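Local coordinates for protein lactate racemase (Thermoanaerobacterium thermosaccharolyticum, PDB 2YJG) that interconverts the D- and L-isomers of lactate, using a nickel pincer cofactor derived from nicotinic acid mononucleotide, at residues A[290-293]-A[294-297]. Sequence-based numbering, arbitrary orientation.
Sequences DQNI and YQSV
Asn292 OD1 accepts from Gln295 N at 2.8 Å, the donor lying almost in line with the side-chain C=O (C=O...N angle 173°). Asn292 reaches it by setting CG between its own backbone N and carbonyl carbon (chi1 62°), which folds the carboxamide back over the start of the helix. The same oxygen lies 3.2 Å from Tyr294 CB; the Asn292 amide and the phenol ring run side by side with their planes nearly perpendicular, and the Tyr294 ring packs edge-to-face with Phe328. The other end of the carboxamide is used as well: a water accepts from both Asn292 ND2 (3.0 Å) and Gln295 NE2 (2.9 Å), tying the two side-chain amides together, while Gln295 OE1 accepts from Lys298 NZ. Asn292 is thus the N-cap of helix 293-305, which follows strand 279-283 of the parallel sheet in the C-terminal domain. Gln295 and Lys298 probably bind the substrate, as in related racemases; the cap fixes the Gln295 backbone N-H, whereas the water on NE2 and Lys298 on OE1 hold its carboxamide. An alanine in place of Asn292 would probably leave the Gln295 N-H without its side-chain acceptor and the water with one donor fewer, the Gln295 carboxamide still held at OE1 by Lys298 but less firmly at NE2. Along the first turn, Ser296 N donates to Asn292 O at 3.2 Å. Ile293 O takes two donors: Val297 N, at 3.3 Å and nearly end-on, and the hydroxyl of Ser296, whose OG lies 2.6 Å away in the carbonyl plane, on a lone pair. With OG between its backbone N and carbonyl carbon, the buried Ser296 hydroxyl turns back to the carbonyl three residues earlier and rests 3.7 Å from Ile293 CG2.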
loop_
_atom_site.group_PDB
_atom_site.type_symbol
_atom_site.label_atom_id
_atom_site.label_comp_id
_atom_site.label_asym_id
_atom_site.label_seq_id
_atom_site.Cartn_x
_atom_site.Cartn_y
_atom_site.Cartn_z
ATOM N N ASP A 290 -25.416 -3.306 -12.680
ATOM C CA ASP A 290 -26.474 -2.456 -13.277
ATOM C C ASP A 290 -26.391 -0.999 -12.857
ATOM O O ASP A 290 -27.402 -0.302 -12.827
ATOM C CB ASP A 290 -27.894 -3.051 -13.031
ATOM C CG ASP A 290 -28.430 -2.819 -11.590
ATOM O OD1 ASP A 290 -27.679 -2.434 -10.675
ATOM O OD2 ASP A 290 -29.622 -3.055 -11.361
ATOM N N GLN A 291 -25.167 -0.515 -12.637
ATOM C CA GLN A 291 -24.998 0.811 -12.029
ATOM C C GLN A 291 -25.231 1.981 -12.961
ATOM O O GLN A 291 -25.400 3.108 -12.507
ATOM C CB GLN A 291 -23.652 0.967 -11.301
ATOM C CG GLN A 291 -22.458 0.811 -12.105
ATOM C CD GLN A 291 -21.138 0.762 -11.306
ATOM O OE1 GLN A 291 -20.078 0.585 -11.912
ATOM N NE2 GLN A 291 -21.193 0.902 -9.987
ATOM N N ASN A 292 -25.273 1.734 -14.249
ATOM C CA ASN A 292 -25.528 2.807 -15.223
ATOM C C ASN A 292 -26.047 2.248 -16.531
ATOM O O ASN A 292 -25.930 1.030 -16.788
ATOM C CB ASN A 292 -24.263 3.688 -15.385
ATOM C CG ASN A 292 -23.087 2.937 -15.900
ATOM O OD1 ASN A 292 -23.223 2.209 -16.883
ATOM N ND2 ASN A 292 -21.911 3.071 -15.246
ATOM N N ILE A 293 -26.680 3.124 -17.317
ATOM C CA ILE A 293 -27.231 2.788 -18.634
ATOM C C ILE A 293 -26.196 2.184 -19.573
ATOM O O ILE A 293 -26.489 1.155 -20.209
ATOM C CB ILE A 293 -28.007 3.928 -19.288
ATOM C CG1 ILE A 293 -29.052 4.470 -18.318
ATOM C CG2 ILE A 293 -28.714 3.427 -20.558
ATOM C CD1 ILE A 293 -29.833 5.672 -18.895
ATOM N N TYR A 294 -24.995 2.767 -19.561
ATOM C CA TYR A 294 -23.853 2.273 -20.333
ATOM C C TYR A 294 -23.706 0.747 -20.127
ATOM O O TYR A 294 -23.636 -0.018 -21.082
ATOM C CB TYR A 294 -22.618 3.045 -19.880
ATOM C CG TYR A 294 -21.368 2.788 -20.688
ATOM C CD1 TYR A 294 -20.600 1.675 -20.445
ATOM C CD2 TYR A 294 -20.944 3.674 -21.682
ATOM C CE1 TYR A 294 -19.439 1.410 -21.183
ATOM C CE2 TYR A 294 -19.760 3.443 -22.395
ATOM C CZ TYR A 294 -19.026 2.327 -22.146
ATOM O OH TYR A 294 -17.891 2.094 -22.869
ATOM N N GLN A 295 -23.651 0.309 -18.881
ATOM C CA GLN A 295 -23.478 -1.117 -18.574
ATOM C C GLN A 295 -24.680 -1.933 -19.010
ATOM O O GLN A 295 -24.556 -3.070 -19.407
ATOM C CB GLN A 295 -23.231 -1.345 -17.070
ATOM C CG GLN A 295 -21.858 -0.953 -16.592
ATOM C CD GLN A 295 -20.774 -1.602 -17.329
ATOM O OE1 GLN A 295 -20.809 -2.806 -17.607
ATOM N NE2 GLN A 295 -19.737 -0.804 -17.662
ATOM N N SER A 296 -25.853 -1.341 -18.920
ATOM C CA SER A 296 -27.123 -2.067 -19.207
ATOM C C SER A 296 -27.335 -2.468 -20.667
ATOM O O SER A 296 -28.121 -3.391 -20.949
ATOM C CB SER A 296 -28.311 -1.240 -18.749
ATOM O OG SER A 296 -28.646 -0.214 -19.704
ATOM N N VAL A 297 -26.606 -1.829 -21.582
ATOM C CA VAL A 297 -26.553 -2.313 -22.965
ATOM C C VAL A 297 -26.122 -3.789 -23.019
ATOM O O VAL A 297 -26.550 -4.492 -23.913
ATOM C CB VAL A 297 -25.639 -1.435 -23.813
ATOM C CG1 VAL A 297 -25.634 -1.873 -25.366
ATOM C CG2 VAL A 297 -26.048 0.056 -23.672
HETATM O O HOH W 1 -19.565 1.825 -16.563
#